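Long-range contacts in nicotinate phosphoribosyltransferase (PDB 4HL7), which probably catalyses the ATP-assisted joining of nicotinate to 5-phospho-alpha-D-ribose 1-diphosphate, giving nicotinate beta-D-ribonucleotide for NAD(+) biosynthesis: residues D20-N25 / L130-V135; Q146-V151 / A358-A363; I176-L181 / V343-G348. One frame throughout, in Å; residues are numbered along the deposited sequence.

Overall arrangement
Contact 1 is buried, its centre about 9 Å from the centre of the chain, where the starts of helices 21-33 and 131-147 meet. Contact 2 lies at the far end of helix 131-147, mainly in the turn after it; the centres of contacts 1 and 2 are about 28 Å apart. Contact 3 lies in the parallel sheet, where strands 181-183 and 344-349 are neighbours, about 25 Å from contact 1 and about 33 Å from contact 2 between centres. No two contacts touch; the nearest atoms of contacts 1 and 3 are about 10 Å apart. Lys23 of contact 1 also pairs with Glu233, next in sequence to His232, the predicted phosphohistidine, which is not phosphorylated here.

Contact 1 (D20-N25 / L130-V135); sequences DAYKIN and LYETLV
Two helix starts meet in the N-terminal NAPRTase domain. Lys23 and Glu132 link them by a buried salt bridge. The short helical segments 21-25 and 131-135 run nearly antiparallel, at 154°, their axes 10.1 Å apart at closest.

Lys23 NZ lies 2.7 Å from Glu132 OE1. It comes from above the carboxylate plane, 36° out of it, and the two side chains cross at about a right angle. The lysine chain bends at chi2 and chi3, while the glutamate is extended beyond CG. NZ has two further partners, Glu233 and the carbonyl of Ile129. Water 1 donates to the same Glu132 OE1 and accepts from Tyr22 OH, which it meets at the ring edge, in plane. Arg187 bridges the acidic groups: it forms salt bridges with Asp20 OD2 and Glu132 OE2 and a hydrogen bond with Tyr22 OH. This probably eases the repulsion between the two carboxylates.

Leu130 CD2 lies 3.6 Å from Lys23 O and 3.8 Å from Ile24 CG1. Beside the Asp20 carboxylate, Thr133 CG2 is 3.5 Å from Asp20 OD2. Asp20 N gives a weak hydrogen bond to Thr133 OG1, 3.4 Å away.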
loop_
_atom_site.group_PDB
_atom_site.type_symbol
_atom_site.label_atom_id
_atom_site.label_comp_id
_atom_site.label_asym_id
_atom_site.label_seq_id
_atom_site.Cartn_x
_atom_site.Cartn_y
_atom_site.Cartn_z
ATOM N N ASP A 20 -2.260 -0.985 -7.345
ATOM C CA ASP A 20 -2.115 0.404 -6.800
ATOM C C ASP A 20 -1.303 1.232 -7.764
ATOM O O ASP A 20 -0.221 0.826 -8.174
ATOM C CB ASP A 20 -1.431 0.363 -5.437
ATOM C CG ASP A 20 -2.368 -0.164 -4.310
ATOM O OD1 ASP A 20 -3.623 -0.182 -4.485
ATOM O OD2 ASP A 20 -1.813 -0.514 -3.243
ATOM N N ALA A 21 -1.788 2.443 -8.058
ATOM C CA ALA A 21 -1.204 3.298 -9.054
ATOM C C ALA A 21 0.222 3.614 -8.715
ATOM O O ALA A 21 1.060 3.770 -9.635
ATOM C CB ALA A 21 -2.018 4.586 -9.113
ATOM N N TYR A 22 0.531 3.723 -7.417
ATOM C CA TYR A 22 1.912 4.111 -7.045
ATOM C C TYR A 22 2.959 3.043 -7.471
ATOM O O TYR A 22 4.125 3.348 -7.494
ATOM C CB TYR A 22 2.046 4.363 -5.524
ATOM C CG TYR A 22 2.263 3.060 -4.695
ATOM C CD1 TYR A 22 1.207 2.435 -4.049
ATOM C CD2 TYR A 22 3.539 2.453 -4.595
ATOM C CE1 TYR A 22 1.382 1.268 -3.305
ATOM C CE2 TYR A 22 3.723 1.268 -3.872
ATOM C CZ TYR A 22 2.638 0.672 -3.230
ATOM O OH TYR A 22 2.812 -0.500 -2.507
ATOM N N LYS A 23 2.523 1.803 -7.779
ATOM C CA LYS A 23 3.444 0.773 -8.220
ATOM C C LYS A 23 3.934 1.066 -9.613
ATOM O O LYS A 23 5.154 0.969 -9.889
ATOM C CB LYS A 23 2.786 -0.641 -8.128
ATOM C CG LYS A 23 2.469 -0.987 -6.686
ATOM C CD LYS A 23 3.289 -2.136 -6.109
ATOM C CE LYS A 23 4.675 -1.719 -5.715
ATOM N NZ LYS A 23 5.400 -2.872 -5.085
ATOM N N ILE A 24 3.024 1.458 -10.491
ATOM C CA ILE A 24 3.415 1.891 -11.838
ATOM C C ILE A 24 4.208 3.188 -11.770
ATOM O O ILE A 24 5.214 3.391 -12.499
ATOM C CB ILE A 24 2.170 2.034 -12.778
ATOM C CG1 ILE A 24 1.734 0.614 -13.229
ATOM C CG2 ILE A 24 2.505 2.869 -14.046
ATOM C CD1 ILE A 24 0.519 0.604 -14.183
ATOM N N ASN A 25 3.752 4.103 -10.917
ATOM C CA ASN A 25 4.462 5.341 -10.821
ATOM C C ASN A 25 5.911 5.140 -10.343
ATOM O O ASN A 25 6.855 5.668 -10.968
ATOM C CB ASN A 25 3.685 6.312 -9.932
ATOM C CG ASN A 25 2.313 6.606 -10.472
ATOM O OD1 ASN A 25 1.975 6.281 -11.650
ATOM N ND2 ASN A 25 1.456 7.197 -9.597
ATOM N N LEU A 130 5.728 -4.461 -9.874
ATOM C CA LEU A 130 4.292 -4.597 -10.041
ATOM C C LEU A 130 3.649 -5.832 -9.391
ATOM O O LEU A 130 2.421 -5.869 -9.280
ATOM C CB LEU A 130 3.881 -4.515 -11.518
ATOM C CG LEU A 130 4.296 -3.250 -12.282
ATOM C CD1 LEU A 130 3.690 -3.296 -13.679
ATOM C CD2 LEU A 130 3.919 -1.977 -11.522
ATOM N N TYR A 131 4.443 -6.831 -9.009
ATOM C CA TYR A 131 3.865 -8.078 -8.461
ATOM C C TYR A 131 3.058 -7.834 -7.208
ATOM O O TYR A 131 2.031 -8.428 -7.032
ATOM C CB TYR A 131 4.929 -9.150 -8.081
ATOM C CG TYR A 131 5.385 -10.043 -9.239
ATOM C CD1 TYR A 131 6.678 -9.974 -9.729
ATOM C CD2 TYR A 131 4.507 -10.930 -9.813
ATOM C CE1 TYR A 131 7.098 -10.780 -10.778
ATOM C CE2 TYR A 131 4.903 -11.753 -10.863
ATOM C CZ TYR A 131 6.185 -11.688 -11.330
ATOM O OH TYR A 131 6.587 -12.534 -12.357
ATOM N N GLU A 132 3.603 -7.011 -6.303
ATOM C CA GLU A 132 3.095 -6.944 -4.926
ATOM C C GLU A 132 1.587 -6.994 -4.789
ATOM O O GLU A 132 1.069 -7.897 -4.082
ATOM C CB GLU A 132 3.641 -5.655 -4.219
ATOM C CG GLU A 132 3.036 -5.410 -2.850
ATOM C CD GLU A 132 3.646 -4.202 -2.158
ATOM O OE1 GLU A 132 4.709 -3.751 -2.605
ATOM O OE2 GLU A 132 3.076 -3.779 -1.121
ATOM N N THR A 133 0.861 -6.035 -5.372
ATOM C CA THR A 133 -0.600 -5.988 -5.120
ATOM C C THR A 133 -1.311 -7.049 -5.922
ATOM O O THR A 133 -2.420 -7.403 -5.576
ATOM C CB THR A 133 -1.295 -4.596 -5.290
ATOM O OG1 THR A 133 -1.430 -4.230 -6.656
ATOM C CG2 THR A 133 -0.552 -3.515 -4.448
ATOM N N LEU A 134 -0.729 -7.459 -7.067
ATOM C CA LEU A 134 -1.351 -8.521 -7.867
ATOM C C LEU A 134 -1.300 -9.828 -7.079
ATOM O O LEU A 134 -2.282 -10.581 -7.033
ATOM C CB LEU A 134 -0.633 -8.715 -9.218
ATOM C CG LEU A 134 -0.574 -7.460 -10.085
ATOM C CD1 LEU A 134 0.336 -7.673 -11.311
ATOM C CD2 LEU A 134 -1.978 -6.991 -10.455
ATOM N N VAL A 135 -0.136 -10.112 -6.497
ATOM C CA VAL A 135 0.017 -11.341 -5.726
ATOM C C VAL A 135 -0.872 -11.264 -4.486
ATOM O O VAL A 135 -1.552 -12.211 -4.168
ATOM C CB VAL A 135 1.514 -11.634 -5.353
ATOM C CG1 VAL A 135 1.613 -12.854 -4.406
ATOM C CG2 VAL A 135 2.357 -11.880 -6.623
HETATM O O HOH W 1 5.345 -1.226 -1.931
#

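Contact 2 (Q146-V151 / A358-A363); sequences QRWAEV and ANWRNA
Trp360 packs against Trp148, Glu150 and Val151, with the end of its six-membered ring doing most of the touching. Its CZ3 meets the edge of the Trp148 ring, near that ring's plane, 3.8 Å from Trp148 CE3. The two indoles lie alongside each other, pointing opposite ways, and meet rim to rim. Val151 adds two touches. Its CA lies over the face of the Trp360 six-membered ring, a CH-pi contact 4.3 Å from the centroid, and its CG2 is 3.7 Å from Trp360 CZ3. Glu150 OE2 comes up at the edge of the same ring, 3.8 Å from Trp360 CZ3. Asn362 CB meets Trp148 CZ3 at 3.7 Å.

Water 2 ties the polar groups together. It donates to Arg147 O and to Glu150 OE2, and it accepts from Asn362 ND2 at 2.9 Å. Its oxygen also sits 3.4 Å above the plane of the Trp148 ring, toward the rim.

Further out, a type I turn from Trp148 to Val151, closed by a weak bond, follows helix 131-147. Glu150 CG stands between its backbone N and carbonyl carbon (chi1 66°). The chain bends again at chi2, and in this folded form the carboxylate reaches the Trp360 edge, the planes 30° apart. Asn362 OD1 accepts from Val366 N. Tyr368 meets Trp148 edge to face.

With no direct hydrogen bond, the water carries the polar link between loop 358-363 and the turn. Glu150 OE2 at the ring edge probably suits the slightly positive rim of the indole.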
loop_
_atom_site.group_PDB
_atom_site.type_symbol
_atom_site.label_atom_id
_atom_site.label_comp_id
_atom_site.label_asym_id
_atom_site.label_seq_id
_atom_site.Cartn_x
_atom_site.Cartn_y
_atom_site.Cartn_z
ATOM N N GLN A 146 -12.040 -20.343 -2.218
ATOM C CA GLN A 146 -11.868 -21.702 -1.715
ATOM C C GLN A 146 -12.568 -21.924 -0.384
ATOM O O GLN A 146 -13.147 -23.013 -0.141
ATOM C CB GLN A 146 -10.418 -22.084 -1.632
ATOM C CG GLN A 146 -10.012 -22.793 -2.900
ATOM C CD GLN A 146 -8.566 -23.201 -2.955
ATOM O OE1 GLN A 146 -7.965 -23.110 -4.009
ATOM N NE2 GLN A 146 -8.012 -23.716 -1.841
ATOM N N ARG A 147 -12.575 -20.879 0.441
ATOM C CA ARG A 147 -13.004 -21.008 1.844
ATOM C C ARG A 147 -14.240 -20.208 2.233
ATOM O O ARG A 147 -14.856 -20.498 3.263
ATOM C CB ARG A 147 -11.832 -20.737 2.761
ATOM C CG ARG A 147 -10.750 -21.782 2.570
ATOM C CD ARG A 147 -9.457 -21.400 3.234
ATOM N NE ARG A 147 -8.451 -22.468 3.084
ATOM C CZ ARG A 147 -7.306 -22.494 3.756
ATOM N NH1 ARG A 147 -6.437 -23.479 3.575
ATOM N NH2 ARG A 147 -7.023 -21.529 4.607
ATOM N N TRP A 148 -14.655 -19.236 1.408
ATOM C CA TRP A 148 -15.761 -18.355 1.764
ATOM C C TRP A 148 -16.699 -18.187 0.638
ATOM O O TRP A 148 -17.281 -17.135 0.445
ATOM C CB TRP A 148 -15.227 -16.999 2.267
ATOM C CG TRP A 148 -14.489 -17.212 3.557
ATOM C CD1 TRP A 148 -13.125 -17.492 3.753
ATOM C CD2 TRP A 148 -15.096 -17.300 4.890
ATOM N NE1 TRP A 148 -12.867 -17.702 5.079
ATOM C CE2 TRP A 148 -14.018 -17.619 5.813
ATOM C CE3 TRP A 148 -16.399 -17.100 5.390
ATOM C CZ2 TRP A 148 -14.225 -17.699 7.180
ATOM C CZ3 TRP A 148 -16.613 -17.238 6.775
ATOM C CH2 TRP A 148 -15.548 -17.549 7.643
ATOM N N ALA A 149 -16.828 -19.241 -0.155
ATOM C CA ALA A 149 -17.591 -19.204 -1.389
ATOM C C ALA A 149 -19.096 -19.070 -1.116
ATOM O O ALA A 149 -19.843 -18.536 -1.937
ATOM C CB ALA A 149 -17.267 -20.448 -2.230
ATOM N N GLU A 150 -19.538 -19.460 0.075
ATOM C CA GLU A 150 -20.988 -19.424 0.372
ATOM C C GLU A 150 -21.500 -18.081 0.980
ATOM O O GLU A 150 -22.708 -17.916 1.290
ATOM C CB GLU A 150 -21.408 -20.683 1.179
ATOM C CG GLU A 150 -20.820 -20.804 2.602
ATOM C CD GLU A 150 -19.291 -20.558 2.735
ATOM O OE1 GLU A 150 -18.477 -21.002 1.868
ATOM O OE2 GLU A 150 -18.890 -19.926 3.738
ATOM N N VAL A 151 -20.610 -17.111 1.134
ATOM C CA VAL A 151 -21.035 -15.797 1.621
ATOM C C VAL A 151 -22.216 -15.309 0.773
ATOM O O VAL A 151 -22.135 -15.340 -0.427
ATOM C CB VAL A 151 -19.881 -14.774 1.563
ATOM C CG1 VAL A 151 -20.382 -13.366 1.850
ATOM C CG2 VAL A 151 -18.787 -15.193 2.529
ATOM N N ALA A 358 -18.670 -7.767 8.307
ATOM C CA ALA A 358 -19.251 -7.489 9.614
ATOM C C ALA A 358 -19.313 -8.784 10.466
ATOM O O ALA A 358 -20.312 -9.073 11.078
ATOM C CB ALA A 358 -20.642 -6.844 9.461
ATOM N N ASN A 359 -18.233 -9.551 10.481
ATOM C CA ASN A 359 -18.129 -10.695 11.377
ATOM C C ASN A 359 -19.083 -11.816 11.018
ATOM O O ASN A 359 -19.393 -12.651 11.849
ATOM C CB ASN A 359 -18.375 -10.286 12.853
ATOM C CG ASN A 359 -17.337 -9.308 13.362
ATOM O OD1 ASN A 359 -16.191 -9.305 12.905
ATOM N ND2 ASN A 359 -17.733 -8.466 14.321
ATOM N N TRP A 360 -19.594 -11.799 9.790
ATOM C CA TRP A 360 -20.439 -12.860 9.292
ATOM C C TRP A 360 -19.923 -14.246 9.668
ATOM O O TRP A 360 -18.776 -14.533 9.470
ATOM C CB TRP A 360 -20.561 -12.758 7.773
ATOM C CG TRP A 360 -21.561 -13.770 7.246
ATOM C CD1 TRP A 360 -22.942 -13.707 7.319
ATOM C CD2 TRP A 360 -21.266 -15.027 6.546
ATOM N NE1 TRP A 360 -23.519 -14.830 6.730
ATOM C CE2 TRP A 360 -22.553 -15.630 6.209
ATOM C CE3 TRP A 360 -20.107 -15.662 6.157
ATOM C CZ2 TRP A 360 -22.646 -16.838 5.555
ATOM C CZ3 TRP A 360 -20.204 -16.863 5.469
ATOM C CH2 TRP A 360 -21.445 -17.440 5.178
ATOM N N ARG A 361 -20.776 -15.114 10.204
ATOM C CA ARG A 361 -20.320 -16.460 10.584
ATOM C C ARG A 361 -20.704 -17.429 9.479
ATOM O O ARG A 361 -21.866 -17.404 8.996
ATOM C CB ARG A 361 -20.997 -16.942 11.898
ATOM C CG ARG A 361 -20.535 -16.240 13.167
ATOM C CD ARG A 361 -21.237 -16.754 14.454
ATOM N NE ARG A 361 -20.700 -15.998 15.597
ATOM C CZ ARG A 361 -19.509 -16.241 16.191
ATOM N NH1 ARG A 361 -18.755 -17.278 15.823
ATOM N NH2 ARG A 361 -19.078 -15.458 17.176
ATOM N N ASN A 362 -19.798 -18.353 9.147
ATOM C CA ASN A 362 -20.153 -19.415 8.221
ATOM C C ASN A 362 -21.039 -20.463 8.899
ATOM O O ASN A 362 -21.379 -20.316 10.092
ATOM C CB ASN A 362 -18.895 -20.036 7.586
ATOM C CG ASN A 362 -18.077 -20.868 8.571
ATOM O OD1 ASN A 362 -18.539 -21.212 9.682
ATOM N ND2 ASN A 362 -16.865 -21.222 8.159
ATOM N N ALA A 363 -21.418 -21.510 8.163
ATOM C CA ALA A 363 -22.382 -22.486 8.660
ATOM C C ALA A 363 -21.828 -23.207 9.894
ATOM O O ALA A 363 -22.590 -23.715 10.715
ATOM C CB ALA A 363 -22.746 -23.501 7.579
HETATM O O HOH W 2 -16.734 -20.539 5.380
#

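Contact 3 (I176-L181 / V343-G348); sequences INNFSL and VKISFG
Ser180, just before strand 181-183, meets Ser346 of strand 344-349, its neighbour in the parallel sheet of the TIM-barrel-like part of the enzyme. Their hydroxyls hydrogen-bond, Ser180 OG to Ser346 OG at 2.9 Å, and either could be the donor. Each OG is anti to its own backbone N (chi1 178° in Ser180, -167° in Ser346), which brings the two OG atoms together. Ser346 OG also bonds to Thr182 OG1.

The backbones pair in parallel at Leu181 and Phe347, whose side chains lie on one face of the sheet. Phe347 N donates to Ser180 O at 2.9 Å, tilted 31° from the carbonyl plane. The same oxygen lies at the edge of the Phe347 ring, near its plane and 3.2 Å from Phe347 CD1. The Phe179 and Phe347 side chains cross obliquely, Phe179 CD1 4.2 Å from Phe347 CD1. Helix 155-174 packs on Phe179, and helix 329-339 on Phe347. Leu181 CD1 reaches Phe347 O at 3.6 Å.

Before the bridge the two segments are further apart. Water 3 joins Asn178 O to Ile345 O, and water 4 joins Asn178 ND2 to Val343 O. ND2 also bonds to Cys336 O. Beside these polar links, Ile345 CD1 touches Asn178 ND2 at 3.6 Å.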
loop_
_atom_site.group_PDB
_atom_site.type_symbol
_atom_site.label_atom_id
_atom_site.label_comp_id
_atom_site.label_asym_id
_atom_site.label_seq_id
_atom_site.Cartn_x
_atom_site.Cartn_y
_atom_site.Cartn_z
ATOM N N ILE A 176 -19.668 18.177 10.148
ATOM C CA ILE A 176 -18.323 17.913 9.614
ATOM C C ILE A 176 -18.277 18.251 8.105
ATOM O O ILE A 176 -19.064 17.754 7.323
ATOM C CB ILE A 176 -17.872 16.455 9.918
ATOM C CG1 ILE A 176 -17.697 16.262 11.424
ATOM C CG2 ILE A 176 -16.573 16.067 9.138
ATOM C CD1 ILE A 176 -17.674 14.795 11.850
ATOM N N ASN A 177 -17.339 19.100 7.701
ATOM C CA ASN A 177 -17.322 19.497 6.309
ATOM C C ASN A 177 -16.014 19.105 5.602
ATOM O O ASN A 177 -15.800 19.482 4.436
ATOM C CB ASN A 177 -17.604 20.999 6.179
ATOM C CG ASN A 177 -16.563 21.838 6.867
ATOM O OD1 ASN A 177 -15.401 21.441 6.986
ATOM N ND2 ASN A 177 -16.972 23.016 7.335
ATOM N N ASN A 178 -15.189 18.296 6.280
ATOM C CA ASN A 178 -13.844 17.942 5.767
ATOM C C ASN A 178 -13.611 16.422 5.633
ATOM O O ASN A 178 -12.454 15.967 5.535
ATOM C CB ASN A 178 -12.675 18.619 6.556
ATOM C CG ASN A 178 -12.609 18.203 8.051
ATOM O OD1 ASN A 178 -13.639 17.866 8.655
ATOM N ND2 ASN A 178 -11.461 18.360 8.653
ATOM N N PHE A 179 -14.703 15.641 5.602
ATOM C CA PHE A 179 -14.516 14.199 5.376
ATOM C C PHE A 179 -14.126 13.976 3.891
ATOM O O PHE A 179 -14.774 14.513 2.971
ATOM C CB PHE A 179 -15.789 13.403 5.715
ATOM C CG PHE A 179 -15.668 11.919 5.423
ATOM C CD1 PHE A 179 -14.893 11.069 6.268
ATOM C CD2 PHE A 179 -16.249 11.379 4.293
ATOM C CE1 PHE A 179 -14.746 9.716 5.968
ATOM C CE2 PHE A 179 -16.157 10.000 4.011
ATOM C CZ PHE A 179 -15.370 9.180 4.845
ATOM N N SER A 180 -13.060 13.213 3.667
ATOM C CA SER A 180 -12.565 12.910 2.309
ATOM C C SER A 180 -12.024 11.464 2.324
ATOM O O SER A 180 -11.293 11.097 3.249
ATOM C CB SER A 180 -11.372 13.800 2.026
ATOM O OG SER A 180 -10.878 13.471 0.751
ATOM N N LEU A 181 -12.373 10.673 1.310
ATOM C CA LEU A 181 -12.086 9.235 1.323
ATOM C C LEU A 181 -11.230 8.903 0.091
ATOM O O LEU A 181 -11.559 9.316 -1.039
ATOM C CB LEU A 181 -13.429 8.445 1.281
ATOM C CG LEU A 181 -13.360 6.921 1.348
ATOM C CD1 LEU A 181 -12.582 6.483 2.591
ATOM C CD2 LEU A 181 -14.751 6.304 1.418
ATOM N N VAL A 343 -5.380 21.853 8.356
ATOM C CA VAL A 343 -4.569 21.124 7.371
ATOM C C VAL A 343 -5.551 20.423 6.478
ATOM O O VAL A 343 -6.695 20.224 6.886
ATOM C CB VAL A 343 -3.604 20.110 8.064
ATOM C CG1 VAL A 343 -4.374 19.011 8.871
ATOM C CG2 VAL A 343 -2.631 19.500 7.035
ATOM N N LYS A 344 -5.179 20.115 5.227
ATOM C CA LYS A 344 -6.113 19.365 4.379
ATOM C C LYS A 344 -5.936 17.896 4.720
ATOM O O LYS A 344 -4.848 17.494 5.059
ATOM C CB LYS A 344 -5.781 19.563 2.904
ATOM C CG LYS A 344 -6.077 20.950 2.369
ATOM C CD LYS A 344 -5.732 21.072 0.864
ATOM C CE LYS A 344 -4.248 20.733 0.621
ATOM N NZ LYS A 344 -3.793 21.008 -0.801
ATOM N N ILE A 345 -7.030 17.113 4.646
ATOM C CA ILE A 345 -6.923 15.727 4.981
ATOM C C ILE A 345 -7.705 14.811 4.028
ATOM O O ILE A 345 -8.691 15.211 3.373
ATOM C CB ILE A 345 -7.419 15.453 6.429
ATOM C CG1 ILE A 345 -8.957 15.625 6.504
ATOM C CG2 ILE A 345 -6.674 16.315 7.405
ATOM C CD1 ILE A 345 -9.507 15.479 7.943
ATOM N N SER A 346 -7.267 13.557 3.991
ATOM C CA SER A 346 -8.049 12.516 3.373
ATOM C C SER A 346 -7.717 11.193 4.079
ATOM O O SER A 346 -6.637 11.046 4.692
ATOM C CB SER A 346 -7.737 12.398 1.869
ATOM O OG SER A 346 -8.738 11.574 1.243
ATOM N N PHE A 347 -8.660 10.235 4.008
ATOM C CA PHE A 347 -8.477 8.923 4.681
ATOM C C PHE A 347 -8.293 7.816 3.668
ATOM O O PHE A 347 -9.172 7.588 2.884
ATOM C CB PHE A 347 -9.724 8.669 5.543
ATOM C CG PHE A 347 -9.885 9.766 6.580
ATOM C CD1 PHE A 347 -10.741 10.864 6.344
ATOM C CD2 PHE A 347 -9.065 9.779 7.704
ATOM C CE1 PHE A 347 -10.789 11.934 7.277
ATOM C CE2 PHE A 347 -9.134 10.852 8.624
ATOM C CZ PHE A 347 -9.984 11.912 8.382
ATOM N N GLY A 348 -7.114 7.189 3.669
ATOM C CA GLY A 348 -6.836 6.101 2.758
ATOM C C GLY A 348 -7.269 4.820 3.426
ATOM O O GLY A 348 -6.577 4.331 4.326
HETATM O O HOH W 3 -10.870 16.612 3.632
HETATM O O HOH W 4 -9.380 19.500 6.992
#